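Local coordinates for protein 2-hydroxyisobutanoyl-CoA mutase large subunit (Aquincola tertiaricarbonis, PDB 4R3U) that interconverts 2-hydroxyisobutyryl-CoA and (S)-3-hydroxybutyryl-CoA as the large, substrate-binding subunit of a B12-dependent mutase, working together with a small cobalamin-binding subunit, at residues Pro181-Leu186 / Val208-Leu213; Arg231-Ile236 / Asn248-Ser253. All coordinates share one frame; numbering follows the deposited sequence.

Contact 1. Residues Pro181-Leu186 / Val208-Leu213. With 3KK (S-{(3R,5R,9R)-1-[(2R,3S,4R,5R)-5-(6-amino-9H-purin-9-yl)-4-hydroxy-3-(phosphonooxy)tetrahydrofuran-2-yl]-3,5,9-trihydroxy-8,8-dimethyl-3,5-dioxido-10,14-dioxo-2,4,6-trioxa-11,15-diaza-3lambda~5~,5lambda~5~-diphosphaheptadecan-17-yl} 2-hydroxy-2-methylpropanethioate), chain F.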
ATOM      1  N   PRO A 181      24.657 -23.222  -6.564  1.00 24.81           N
ATOM      2  CA  PRO A 181      25.677 -24.160  -7.074  1.00 23.85           C
ATOM      3  C   PRO A 181      25.495 -25.622  -6.635  1.00 28.79           C
ATOM      4  O   PRO A 181      25.970 -26.536  -7.324  1.00 29.97           O
ATOM      5  CB  PRO A 181      26.997 -23.548  -6.586  1.00 24.88           C
ATOM      6  CG  PRO A 181      26.638 -22.658  -5.471  1.00 28.39           C
ATOM      7  CD  PRO A 181      25.280 -22.139  -5.770  1.00 23.97           C
ATOM      8  N   SER A 182      24.821 -25.845  -5.499  1.00 25.34           N
ATOM      9  CA  SER A 182      24.566 -27.187  -4.963  1.00 26.91           C
ATOM     10  C   SER A 182      23.075 -27.570  -5.136  1.00 34.02           C
ATOM     11  O   SER A 182      22.576 -28.478  -4.455  1.00 35.26           O
ATOM     12  CB  SER A 182      24.992 -27.268  -3.502  1.00 29.57           C
ATOM     13  OG  SER A 182      24.331 -26.273  -2.738  1.00 37.25           O
ATOM     14  N   ALA A 183      22.384 -26.896  -6.091  1.00 29.83           N
ATOM     15  CA  ALA A 183      20.984 -27.147  -6.415  1.00 29.48           C
ATOM     16  C   ALA A 183      20.710 -28.583  -6.831  1.00 35.55           C
ATOM     17  O   ALA A 183      19.653 -29.122  -6.465  1.00 35.98           O
ATOM     18  CB  ALA A 183      20.514 -26.202  -7.507  1.00 29.46           C
ATOM     19  N   TRP A 184      21.642 -29.204  -7.608  1.00 31.66           N
ATOM     20  CA  TRP A 184      21.449 -30.564  -8.105  1.00 32.30           C
ATOM     21  C   TRP A 184      21.368 -31.597  -6.989  1.00 34.16           C
ATOM     22  O   TRP A 184      20.574 -32.539  -7.082  1.00 34.87           O
ATOM     23  CB  TRP A 184      22.444 -30.912  -9.223  1.00 32.92           C
ATOM     24  CG  TRP A 184      23.670 -31.706  -8.840  1.00 35.43           C
ATOM     25  CD1 TRP A 184      23.868 -33.044  -9.030  1.00 39.62           C
ATOM     26  CD2 TRP A 184      24.891 -31.191  -8.290  1.00 35.30           C
ATOM     27  NE1 TRP A 184      25.139 -33.398  -8.632  1.00 39.81           N
ATOM     28  CE2 TRP A 184      25.788 -32.281  -8.166  1.00 41.16           C
ATOM     29  CE3 TRP A 184      25.315 -29.917  -7.865  1.00 35.56           C
ATOM     30  CZ2 TRP A 184      27.094 -32.127  -7.657  1.00 40.80           C
ATOM     31  CZ3 TRP A 184      26.591 -29.774  -7.329  1.00 37.03           C
ATOM     32  CH2 TRP A 184      27.472 -30.861  -7.248  1.00 39.05           C
ATOM     33  N   ILE A 185      22.157 -31.382  -5.917  1.00 28.97           N
ATOM     34  CA  ILE A 185      22.211 -32.231  -4.717  1.00 28.80           C
ATOM     35  C   ILE A 185      20.854 -32.144  -3.989  1.00 33.01           C
ATOM     36  O   ILE A 185      20.279 -33.165  -3.639  1.00 34.32           O
ATOM     37  CB  ILE A 185      23.440 -31.840  -3.829  1.00 30.46           C
ATOM     38  CG1 ILE A 185      24.746 -32.275  -4.509  1.00 30.57           C
ATOM     39  CG2 ILE A 185      23.322 -32.403  -2.396  1.00 30.13           C
ATOM     40  CD1 ILE A 185      25.899 -31.624  -4.017  1.00 30.97           C
ATOM     41  N   LEU A 186      20.328 -30.930  -3.822  1.00 29.75           N
ATOM     42  CA  LEU A 186      19.022 -30.733  -3.193  1.00 28.88           C
ATOM     43  C   LEU A 186      17.867 -31.276  -4.011  1.00 33.99           C
ATOM     44  O   LEU A 186      16.940 -31.839  -3.430  1.00 35.70           O
ATOM     45  CB  LEU A 186      18.817 -29.289  -2.745  1.00 26.77           C
ATOM     46  CG  LEU A 186      19.162 -29.098  -1.294  1.00 28.85           C
ATOM     47  CD1 LEU A 186      20.638 -29.066  -1.075  1.00 28.90           C
ATOM     48  CD2 LEU A 186      18.593 -27.872  -0.791  1.00 30.49           C
ATOM     49  N   VAL A 208      13.922 -25.361  -7.838  1.00 27.16           N
ATOM     50  CA  VAL A 208      15.288 -25.140  -7.355  1.00 26.14           C
ATOM     51  C   VAL A 208      15.721 -23.927  -8.178  1.00 31.49           C
ATOM     52  O   VAL A 208      15.423 -23.872  -9.380  1.00 30.81           O
ATOM     53  CB  VAL A 208      16.249 -26.337  -7.482  1.00 29.55           C
ATOM     54  CG1 VAL A 208      15.995 -27.354  -6.373  1.00 28.48           C
ATOM     55  CG2 VAL A 208      16.168 -26.996  -8.869  1.00 31.12           C
ATOM     56  N   GLN A 209      16.260 -22.889  -7.521  1.00 29.25           N
ATOM     57  CA  GLN A 209      16.680 -21.654  -8.213  1.00 28.46           C
ATOM     58  C   GLN A 209      17.706 -21.967  -9.318  1.00 31.05           C
ATOM     59  O   GLN A 209      17.531 -21.514 -10.452  1.00 32.86           O
ATOM     60  CB  GLN A 209      17.196 -20.597  -7.219  1.00 28.26           C
ATOM     61  CG  GLN A 209      17.332 -19.224  -7.841  1.00 23.00           C
ATOM     62  CD  GLN A 209      17.401 -18.161  -6.795  1.00 33.94           C
ATOM     63  OE1 GLN A 209      18.487 -17.782  -6.320  1.00 27.67           O
ATOM     64  NE2 GLN A 209      16.229 -17.716  -6.364  1.00 21.80           N
ATOM     65  N   ALA A 210      18.743 -22.764  -8.984  1.00 24.24           N
ATOM     66  CA  ALA A 210      19.768 -23.317  -9.888  1.00 24.21           C
ATOM     67  C   ALA A 210      20.600 -22.386 -10.810  1.00 28.37           C
ATOM     68  O   ALA A 210      21.738 -22.722 -11.137  1.00 28.42           O
ATOM     69  CB  ALA A 210      19.198 -24.495 -10.667  1.00 25.00           C
ATOM     70  N   ASP A 211      20.038 -21.251 -11.238  1.00 26.22           N
ATOM     71  CA  ASP A 211      20.689 -20.266 -12.130  1.00 26.19           C
ATOM     72  C   ASP A 211      22.041 -19.819 -11.615  1.00 25.26           C
ATOM     73  O   ASP A 211      22.124 -18.978 -10.727  1.00 21.52           O
ATOM     74  CB  ASP A 211      19.770 -19.034 -12.381  1.00 26.70           C
ATOM     75  CG  ASP A 211      20.289 -17.981 -13.345  1.00 27.43           C
ATOM     76  OD1 ASP A 211      21.454 -18.109 -13.819  1.00 28.20           O
ATOM     77  OD2 ASP A 211      19.557 -17.017 -13.601  1.00 31.76           O
ATOM     78  N   ILE A 212      23.092 -20.363 -12.216  1.00 23.60           N
ATOM     79  CA  ILE A 212      24.477 -20.050 -11.848  1.00 23.03           C
ATOM     80  C   ILE A 212      25.041 -18.790 -12.516  1.00 25.94           C
ATOM     81  O   ILE A 212      25.871 -18.109 -11.929  1.00 27.17           O
ATOM     82  CB  ILE A 212      25.387 -21.288 -11.971  1.00 26.84           C
ATOM     83  CG1 ILE A 212      26.613 -21.190 -11.063  1.00 26.49           C
ATOM     84  CG2 ILE A 212      25.748 -21.616 -13.441  1.00 30.06           C
ATOM     85  CD1 ILE A 212      26.351 -21.475  -9.619  1.00 26.12           C
ATOM     86  N   LEU A 213      24.574 -18.452 -13.705  1.00 22.01           N
ATOM     87  CA  LEU A 213      25.061 -17.265 -14.412  1.00 21.11           C
ATOM     88  C   LEU A 213      24.854 -15.983 -13.598  1.00 27.73           C
ATOM     89  O   LEU A 213      25.777 -15.163 -13.480  1.00 29.94           O
ATOM     90  CB  LEU A 213      24.511 -17.202 -15.863  1.00 20.24           C
ATOM     91  CG  LEU A 213      24.883 -18.438 -16.781  1.00 22.99           C
ATOM     92  CD1 LEU A 213      24.143 -18.426 -18.083  1.00 23.10           C
ATOM     93  CD2 LEU A 213      26.363 -18.550 -17.034  1.00 20.78           C
TER
HETATM   94  C4  3KK F 802      18.193 -15.130  -1.547  0.50  6.91           C
HETATM   95  C3  3KK F 802      16.718 -14.760  -1.656  0.50 12.48           C
HETATM   96  C2  3KK F 802      16.564 -13.255  -1.862  0.50 14.70           C
HETATM   97  O3  3KK F 802      16.097 -15.126  -0.435  0.50 11.40           O
HETATM   98  C1  3KK F 802      16.012 -15.498  -2.802  0.50 19.36           C
HETATM   99  O1  3KK F 802      16.538 -15.666  -3.904  0.50 19.20           O
HETATM  100  S1P 3KK F 802      14.398 -16.062  -2.372  0.50 26.37           S
HETATM  101  C2P 3KK F 802      13.843 -16.917  -3.873  0.50 22.78           C
HETATM  102  C3P 3KK F 802      12.592 -17.710  -3.587  0.50 22.35           C
HETATM  103  N4P 3KK F 802      12.135 -18.296  -4.840  0.50 20.57           N
HETATM  104  C5P 3KK F 802      10.862 -18.651  -5.038  0.50 21.79           C
HETATM  105  O5P 3KK F 802       9.966 -18.537  -4.196  0.50 21.65           O
HETATM  106  C6P 3KK F 802      10.614 -19.227  -6.436  0.50 24.04           C
HETATM  107  C7P 3KK F 802       9.195 -19.749  -6.603  0.50 26.92           C
HETATM  108  N8P 3KK F 802       8.980 -20.197  -7.984  0.50 28.88           N
HETATM  109  C9P 3KK F 802       7.875 -20.875  -8.329  0.50 28.49           C
HETATM  110  O9P 3KK F 802       7.004 -21.182  -7.514  0.50 29.02           O
HETATM  111  CAP 3KK F 802       7.803 -21.362  -9.806  0.50 27.59           C
HETATM  112  OAP 3KK F 802       9.095 -21.767 -10.306  0.50 27.43           O
HETATM  113  CBP 3KK F 802       6.977 -20.471 -10.796  0.50 27.99           C
HETATM  114  CDP 3KK F 802       6.808 -21.200 -12.137  0.50 26.17           C
HETATM  115  CEP 3KK F 802       7.677 -19.136 -11.073  0.50 28.00           C
HETATM  116  CCP 3KK F 802       5.556 -20.205 -10.257  0.50 29.25           C
HETATM  117  O6A 3KK F 802       4.952 -21.465  -9.912  0.50 28.82           O
HETATM  118  P2A 3KK F 802       3.689 -21.636  -8.974  0.50 29.74           P
HETATM  119  O4A 3KK F 802       3.817 -20.760  -7.801  0.50 28.43           O
HETATM  120  O5A 3KK F 802       3.496 -23.091  -8.759  0.50 33.02           O
HETATM  121  O3A 3KK F 802       2.529 -21.017  -9.927  0.50 33.55           O
HETATM  122  P1A 3KK F 802       1.959 -21.634 -11.339  0.50 33.76           P
HETATM  123  O1A 3KK F 802       2.885 -22.627 -11.945  0.50 34.58           O
HETATM  124  O2A 3KK F 802       1.523 -20.493 -12.162  0.50 32.48           O
HETATM  125  O5B 3KK F 802       0.633 -22.348 -10.719  0.50 33.39           O
HETATM  126  C5B 3KK F 802       0.601 -23.719 -10.262  0.50 34.44           C
HETATM  127  C4B 3KK F 802      -0.400 -24.532 -11.103  0.50 36.96           C
HETATM  128  O4B 3KK F 802      -1.674 -23.836 -11.259  0.50 38.51           O
HETATM  129  C3B 3KK F 802       0.136 -24.782 -12.508  0.50 38.73           C
HETATM  130  O3B 3KK F 802      -0.269 -26.112 -12.914  0.50 44.84           O
HETATM  131  P3B 3KK F 802       0.767 -27.337 -13.099  0.50 43.89           P
HETATM  132  O8A 3KK F 802       1.676 -26.830 -14.152  0.50 39.49           O
HETATM  133  O7A 3KK F 802       1.348 -27.491 -11.749  0.50 45.33           O
HETATM  134  O9A 3KK F 802      -0.138 -28.438 -13.511  0.50 47.76           O
HETATM  135  C2B 3KK F 802      -0.563 -23.725 -13.345  0.50 35.54           C
HETATM  136  O2B 3KK F 802      -0.681 -24.119 -14.717  0.50 35.58           O
HETATM  137  C1B 3KK F 802      -1.915 -23.627 -12.668  0.50 38.06           C
HETATM  138  N9A 3KK F 802      -2.550 -22.288 -12.852  0.50 42.50           N
HETATM  139  C8A 3KK F 802      -2.138 -21.099 -12.417  0.50 42.80           C
HETATM  140  N7A 3KK F 802      -3.013 -20.183 -12.821  0.50 44.40           N
HETATM  141  C5A 3KK F 802      -3.991 -20.802 -13.492  0.50 46.16           C
HETATM  142  C4A 3KK F 802      -3.701 -22.119 -13.503  0.50 45.41           C
HETATM  143  N3A 3KK F 802      -4.516 -23.017 -14.115  0.50 44.89           N
HETATM  144  C2A 3KK F 802      -5.706 -22.588 -14.744  0.50 45.91           C
HETATM  145  N1A 3KK F 802      -5.972 -21.191 -14.703  0.50 46.88           N
HETATM  146  C6A 3KK F 802      -5.109 -20.348 -14.098  0.50 45.41           C
HETATM  147  N6A 3KK F 802      -5.345 -19.036 -14.057  0.50 43.70           N

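Contact 2. Residues Arg231-Ile236 / Asn248-Ser253. With 3HC (3-hydroxybutanoyl-coenzyme A), chain E.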
ATOM      1  N   ARG A 231      26.906 -26.892 -17.082  1.00 33.04           N
ATOM      2  CA  ARG A 231      26.597 -28.283 -17.398  1.00 33.42           C
ATOM      3  C   ARG A 231      25.667 -28.887 -16.288  1.00 36.26           C
ATOM      4  O   ARG A 231      24.767 -29.665 -16.601  1.00 37.36           O
ATOM      5  CB  ARG A 231      27.921 -29.076 -17.583  1.00 33.40           C
ATOM      6  CG  ARG A 231      27.769 -30.587 -17.720  1.00 33.42           C
ATOM      7  CD  ARG A 231      27.866 -31.286 -16.379  1.00 33.03           C
ATOM      8  NE  ARG A 231      27.551 -32.713 -16.487  1.00 47.28           N
ATOM      9  CZ  ARG A 231      28.450 -33.673 -16.688  1.00 58.89           C
ATOM     10  NH1 ARG A 231      29.741 -33.373 -16.806  1.00 41.74           N
ATOM     11  NH2 ARG A 231      28.069 -34.938 -16.764  1.00 42.05           N
ATOM     12  N   ILE A 232      25.871 -28.503 -15.010  1.00 29.99           N
ATOM     13  CA  ILE A 232      25.021 -28.980 -13.924  1.00 28.72           C
ATOM     14  C   ILE A 232      23.599 -28.435 -14.142  1.00 34.61           C
ATOM     15  O   ILE A 232      22.646 -29.231 -14.138  1.00 36.22           O
ATOM     16  CB  ILE A 232      25.593 -28.697 -12.498  1.00 29.66           C
ATOM     17  CG1 ILE A 232      26.903 -29.450 -12.244  1.00 28.86           C
ATOM     18  CG2 ILE A 232      24.574 -29.089 -11.422  1.00 30.86           C
ATOM     19  CD1 ILE A 232      27.806 -28.800 -11.218  1.00 24.61           C
ATOM     20  N   VAL A 233      23.459 -27.102 -14.399  1.00 28.46           N
ATOM     21  CA  VAL A 233      22.161 -26.473 -14.693  1.00 26.46           C
ATOM     22  C   VAL A 233      21.469 -27.223 -15.842  1.00 32.99           C
ATOM     23  O   VAL A 233      20.282 -27.545 -15.763  1.00 34.26           O
ATOM     24  CB  VAL A 233      22.285 -24.955 -14.971  1.00 27.77           C
ATOM     25  CG1 VAL A 233      20.914 -24.328 -15.188  1.00 25.57           C
ATOM     26  CG2 VAL A 233      23.003 -24.254 -13.816  1.00 26.60           C
ATOM     27  N   ARG A 234      22.243 -27.555 -16.871  1.00 30.45           N
ATOM     28  CA  ARG A 234      21.786 -28.289 -18.047  1.00 31.38           C
ATOM     29  C   ARG A 234      21.284 -29.664 -17.615  1.00 37.16           C
ATOM     30  O   ARG A 234      20.170 -30.036 -17.964  1.00 39.09           O
ATOM     31  CB  ARG A 234      22.948 -28.381 -19.038  1.00 30.90           C
ATOM     32  CG  ARG A 234      22.627 -28.923 -20.409  1.00 32.61           C
ATOM     33  CD  ARG A 234      23.854 -29.628 -20.960  1.00 37.78           C
ATOM     34  NE  ARG A 234      24.208 -30.793 -20.144  1.00 40.75           N
ATOM     35  CZ  ARG A 234      25.228 -31.607 -20.378  1.00 48.50           C
ATOM     36  NH1 ARG A 234      25.461 -32.632 -19.576  1.00 34.66           N
ATOM     37  NH2 ARG A 234      26.026 -31.401 -21.412  1.00 36.36           N
ATOM     38  N   ASP A 235      22.064 -30.394 -16.810  1.00 33.89           N
ATOM     39  CA  ASP A 235      21.646 -31.702 -16.277  1.00 34.10           C
ATOM     40  C   ASP A 235      20.373 -31.608 -15.417  1.00 38.14           C
ATOM     41  O   ASP A 235      19.524 -32.501 -15.459  1.00 38.93           O
ATOM     42  CB  ASP A 235      22.773 -32.342 -15.470  1.00 34.55           C
ATOM     43  CG  ASP A 235      23.948 -32.820 -16.273  1.00 33.17           C
ATOM     44  OD1 ASP A 235      23.994 -32.546 -17.488  1.00 31.79           O
ATOM     45  OD2 ASP A 235      24.842 -33.438 -15.682  1.00 43.77           O
ATOM     46  N   ILE A 236      20.241 -30.523 -14.655  1.00 34.72           N
ATOM     47  CA  ILE A 236      19.038 -30.307 -13.851  1.00 34.03           C
ATOM     48  C   ILE A 236      17.860 -30.153 -14.812  1.00 37.24           C
ATOM     49  O   ILE A 236      16.840 -30.823 -14.640  1.00 38.29           O
ATOM     50  CB  ILE A 236      19.169 -29.110 -12.866  1.00 34.69           C
ATOM     51  CG1 ILE A 236      20.220 -29.396 -11.779  1.00 33.44           C
ATOM     52  CG2 ILE A 236      17.816 -28.756 -12.253  1.00 34.15           C
ATOM     53  CD1 ILE A 236      20.696 -28.090 -11.003  1.00 37.51           C
ATOM     54  N   ASN A 248       9.707 -27.249 -11.819  1.00 30.77           N
ATOM     55  CA  ASN A 248      10.371 -26.097 -12.423  1.00 29.66           C
ATOM     56  C   ASN A 248      11.872 -26.200 -12.112  1.00 32.52           C
ATOM     57  O   ASN A 248      12.266 -25.947 -10.976  1.00 30.82           O
ATOM     58  CB  ASN A 248       9.761 -24.803 -11.896  1.00 27.14           C
ATOM     59  CG  ASN A 248       8.282 -24.726 -12.136  1.00 28.23           C
ATOM     60  OD1 ASN A 248       7.838 -24.671 -13.272  1.00 27.58           O
ATOM     61  ND2 ASN A 248       7.487 -24.755 -11.074  1.00 22.93           N
ATOM     62  N   PRO A 249      12.712 -26.670 -13.080  1.00 28.78           N
ATOM     63  CA  PRO A 249      14.138 -26.892 -12.769  1.00 27.96           C
ATOM     64  C   PRO A 249      15.002 -25.647 -12.518  1.00 29.77           C
ATOM     65  O   PRO A 249      16.146 -25.799 -12.098  1.00 30.31           O
ATOM     66  CB  PRO A 249      14.645 -27.687 -13.989  1.00 29.16           C
ATOM     67  CG  PRO A 249      13.768 -27.264 -15.087  1.00 33.01           C
ATOM     68  CD  PRO A 249      12.406 -27.061 -14.480  1.00 29.15           C
ATOM     69  N   ILE A 250      14.501 -24.455 -12.817  1.00 25.17           N
ATOM     70  CA  ILE A 250      15.257 -23.210 -12.696  1.00 22.96           C
ATOM     71  C   ILE A 250      14.297 -22.042 -12.595  1.00 25.72           C
ATOM     72  O   ILE A 250      13.167 -22.095 -13.063  1.00 28.83           O
ATOM     73  CB  ILE A 250      16.180 -23.051 -13.952  1.00 24.82           C
ATOM     74  CG1 ILE A 250      17.211 -21.903 -13.787  1.00 23.70           C
ATOM     75  CG2 ILE A 250      15.349 -22.927 -15.283  1.00 26.03           C
ATOM     76  CD1 ILE A 250      18.300 -21.815 -14.893  1.00 22.47           C
ATOM     77  N   ASN A 251      14.790 -20.980 -12.017  1.00 21.53           N
ATOM     78  CA  ASN A 251      14.234 -19.663 -11.936  1.00 20.41           C
ATOM     79  C   ASN A 251      15.403 -18.829 -12.399  1.00 26.12           C
ATOM     80  O   ASN A 251      16.370 -18.645 -11.627  1.00 24.54           O
ATOM     81  CB  ASN A 251      13.858 -19.286 -10.497  1.00 17.12           C
ATOM     82  CG  ASN A 251      12.407 -19.465 -10.167  1.00 28.12           C
ATOM     83  OD1 ASN A 251      11.602 -20.051 -10.898  1.00 30.09           O
ATOM     84  ND2 ASN A 251      12.048 -18.989  -9.034  1.00 21.89           N
ATOM     85  N   ILE A 252      15.381 -18.437 -13.708  1.00 23.52           N
ATOM     86  CA  ILE A 252      16.370 -17.544 -14.323  1.00 23.20           C
ATOM     87  C   ILE A 252      16.054 -16.200 -13.654  1.00 27.27           C
ATOM     88  O   ILE A 252      14.952 -15.677 -13.809  1.00 28.30           O
ATOM     89  CB  ILE A 252      16.281 -17.536 -15.871  1.00 27.33           C
ATOM     90  CG1 ILE A 252      16.351 -18.972 -16.426  1.00 29.46           C
ATOM     91  CG2 ILE A 252      17.385 -16.667 -16.480  1.00 28.06           C
ATOM     92  CD1 ILE A 252      15.685 -19.221 -17.781  1.00 29.60           C
ATOM     93  N   SER A 253      16.973 -15.723 -12.817  1.00 22.61           N
ATOM     94  CA  SER A 253      16.738 -14.599 -11.912  1.00 20.29           C
ATOM     95  C   SER A 253      17.282 -13.212 -12.228  1.00 24.17           C
ATOM     96  O   SER A 253      18.440 -13.043 -12.589  1.00 24.32           O
ATOM     97  CB  SER A 253      17.089 -14.988 -10.476  1.00 19.33           C
ATOM     98  OG  SER A 253      16.777 -16.338 -10.170  1.00 21.62           O
TER
HETATM   99  N1A 3HC E 801      -5.969 -21.160 -14.694  0.50 46.88           N
HETATM  100  C2A 3HC E 801      -5.735 -22.620 -14.765  0.50 45.91           C
HETATM  101  N3A 3HC E 801      -4.487 -23.016 -14.099  0.50 44.89           N
HETATM  102  C4A 3HC E 801      -3.685 -22.106 -13.495  0.50 45.41           C
HETATM  103  C5A 3HC E 801      -3.978 -20.789 -13.485  0.50 46.16           C
HETATM  104  C6A 3HC E 801      -5.093 -20.332 -14.096  0.50 45.41           C
HETATM  105  N6A 3HC E 801      -5.328 -19.021 -14.056  0.50 43.70           N
HETATM  106  N7A 3HC E 801      -3.006 -20.172 -12.806  0.50 44.40           N
HETATM  107  C8A 3HC E 801      -2.135 -21.090 -12.398  0.50 42.80           C
HETATM  108  N9A 3HC E 801      -2.535 -22.275 -12.847  0.50 42.50           N
HETATM  109  C1B 3HC E 801      -1.902 -23.616 -12.661  0.50 38.06           C
HETATM  110  C2B 3HC E 801      -0.549 -23.721 -13.333  0.50 35.54           C
HETATM  111  O2B 3HC E 801      -0.667 -24.117 -14.704  0.50 35.58           O
HETATM  112  C3B 3HC E 801       0.143 -24.781 -12.491  0.50 38.73           C
HETATM  113  O3B 3HC E 801      -0.268 -26.110 -12.895  0.50 44.84           O
HETATM  114  P3B 3HC E 801       0.764 -27.337 -13.088  0.50 43.89           P
HETATM  115  O7A 3HC E 801       1.356 -27.491 -11.744  0.50 45.33           O
HETATM  116  O8A 3HC E 801      -0.147 -28.436 -13.493  0.50 47.76           O
HETATM  117  O9A 3HC E 801       1.665 -26.833 -14.149  0.50 39.49           O
HETATM  118  C4B 3HC E 801      -0.397 -24.525 -11.088  0.50 36.96           C
HETATM  119  O4B 3HC E 801      -1.670 -23.828 -11.250  0.50 38.51           O
HETATM  120  C5B 3HC E 801       0.603 -23.712 -10.247  0.50 34.44           C
HETATM  121  O5B 3HC E 801       0.632 -22.340 -10.701  0.50 33.39           O
HETATM  122  P1A 3HC E 801       1.952 -21.623 -11.330  0.50 33.76           P
HETATM  123  O1A 3HC E 801       2.877 -22.616 -11.942  0.50 34.58           O
HETATM  124  O2A 3HC E 801       1.507 -20.485 -12.152  0.50 32.48           O
HETATM  125  O3A 3HC E 801       2.531 -21.003  -9.924  0.50 33.55           O
HETATM  126  P2A 3HC E 801       3.692 -21.624  -8.972  0.50 29.74           P
HETATM  127  O4A 3HC E 801       3.824 -20.747  -7.799  0.50 28.43           O
HETATM  128  O5A 3HC E 801       3.498 -23.079  -8.756  0.50 33.02           O
HETATM  129  O6A 3HC E 801       4.953 -21.454  -9.911  0.50 28.82           O
HETATM  130  CBP 3HC E 801       6.983 -20.469 -10.796  0.50 27.99           C
HETATM  131  CCP 3HC E 801       5.564 -20.197 -10.252  0.50 29.25           C
HETATM  132  CDP 3HC E 801       6.807 -21.197 -12.135  0.50 26.17           C
HETATM  133  CEP 3HC E 801       7.686 -19.135 -11.074  0.50 28.00           C
HETATM  134  CAP 3HC E 801       7.808 -21.361  -9.808  0.50 27.59           C
HETATM  135  OAP 3HC E 801       9.101 -21.765 -10.310  0.50 27.43           O
HETATM  136  C9P 3HC E 801       7.880 -20.881  -8.330  0.50 28.49           C
HETATM  137  O9P 3HC E 801       7.014 -21.199  -7.513  0.50 29.02           O
HETATM  138  N8P 3HC E 801       8.979 -20.193  -7.984  0.50 28.88           N
HETATM  139  C7P 3HC E 801       9.193 -19.748  -6.601  0.50 26.92           C
HETATM  140  C6P 3HC E 801      10.612 -19.225  -6.428  0.50 24.04           C
HETATM  141  C5P 3HC E 801      10.853 -18.652  -5.028  0.50 21.79           C
HETATM  142  O5P 3HC E 801       9.954 -18.538  -4.191  0.50 21.65           O
HETATM  143  N4P 3HC E 801      12.126 -18.299  -4.821  0.50 20.57           N
HETATM  144  C3P 3HC E 801      12.579 -17.712  -3.569  0.50 22.35           C
HETATM  145  C2P 3HC E 801      13.822 -16.916  -3.861  0.50 22.78           C
HETATM  146  S1P 3HC E 801      14.431 -16.049  -2.383  0.50 26.37           S
HETATM  147  C1  3HC E 801      15.886 -15.306  -3.140  0.50 27.73           C
HETATM  148  O1  3HC E 801      16.624 -15.897  -3.926  0.50 27.03           O
HETATM  149  C2  3HC E 801      16.137 -13.820  -2.831  0.50 29.36           C
HETATM  150  C3  3HC E 801      16.759 -13.608  -1.449  0.50 31.51           C
HETATM  151  O3  3HC E 801      15.910 -14.178  -0.458  0.50 33.43           O
HETATM  152  C4  3HC E 801      18.166 -14.218  -1.367  0.50 31.00           C

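Contact 1. Residues Pro181-Leu186 / Val208-Leu213
Buried apolar packing joins the start of helix 183-196 to the loop that leaves strand 206-208, with Pro181, Ala183, Val208, Ala210 and Ile212 in touch and no hydrogen bond across. At one end Ile212 CD1 lies 3.7 Å from Pro181 CB, the two side chains crossing at about a right angle. CG1 of Ile212 stands anti to its backbone N (chi1 -155°), and a chi2 of 77° then bends CD1 onto the proline ring. Ala183 CB fills the middle, 3.8 Å from Ala210 CB and 4.3 Å from Val208 CB. Strands 175-178 and 206-208 are parallel neighbours in the TIM barrel and helix 183-196 links them, a beta-alpha-beta crossover; the contact sits at their C-terminal ends, where such barrels carry the active site. Here Gln209, its side chain extended, gives NE2 to the thioester carbonyl O1 of 3KK at 3.2 Å, nearly straight at 168°. Asn180 ND2 donates to Gln209 OE1, consistent with the amide being held with NE2 toward the substrate. A leucine in place of Gln209 would probably leave the thioester oxygen without this donor and Asn180 without its acceptor. Val208 and Gln209 both belong to the experimentally established acyl-CoA binding site.

Contact 2. Residues Arg231-Ile236 / Asn248-Ser253
Behind Val233 and Ile236, which meet Ile250 and Pro249 across the contact, two guanidinium groups on the far side of the helix are arranged around Asp235. The Arg234 guanidinium has Arg231 CG on one face, 3.6 Å above its plane and offset toward the rim, and Asp235 OD1 in plane at its edge; the Arg231 guanidinium meets Asp235 CG edge-on. Arg234 NH1 reaches the syn lone pair of Asp235 OD1 at 2.6 Å (161°). Arg231 NE donates to Asp235 OD2 at 2.9 Å (163°), from above the carboxylate plane. Each carboxylate oxygen thus has its own salt bridge, and Arg231 and Arg234 pass on to backbone carbonyls of Ala532 and Glu535, tying the helix to the C-terminal part of the chain. Towards the barrel the helix turns the apolar side chains of Val233 and Ile236. Helix 226-243 is the outer helix before strand 247-248 of the TIM barrel, and 248-253 runs from that strand into strand 252-253. Val233 CG1, anti to the backbone N (chi1 -177°), stands 3.6 Å from Ile250 CD1, the side chains crossing at about a right angle. Ile236 and Pro249 instead run past each other in opposite directions, with Ile236 CG2 3.8 Å from Pro249 CB and 3.4 Å from Pro249 O. On the other segment Asn248 and Asn251 belong to the acyl-CoA pocket. Asn248 ND2 comes within 3.5 Å of the pantetheine hydroxyl OAP of 3HC, while Arg295 and Arg339 both donate to Asn248 OD1 and would hold the amide in place.

Along the chain the contacts follow in series, neither nested nor crossed. Strand 175-178, helix 183-196 and strand 206-208 form one crossover; contact 1 joins the start of its helix to the loop after its second strand, 22 residues on. Contact 2, with 12 residues between closest ends, brings helix 226-243 against the chain that runs from strand 247-248 into strand 252-253. Their centres lie only 7 Å apart, and segments 208-213 and 248-253 meet directly: Gln209 O and Asn251 N are 3.2 Å apart and Asp211 OD2 and Ser253 N 3.0 Å, both probable hydrogen bonds, while Ala210 O packs on Val233 CG2. Together they join two outer helices to adjacent barrel strands.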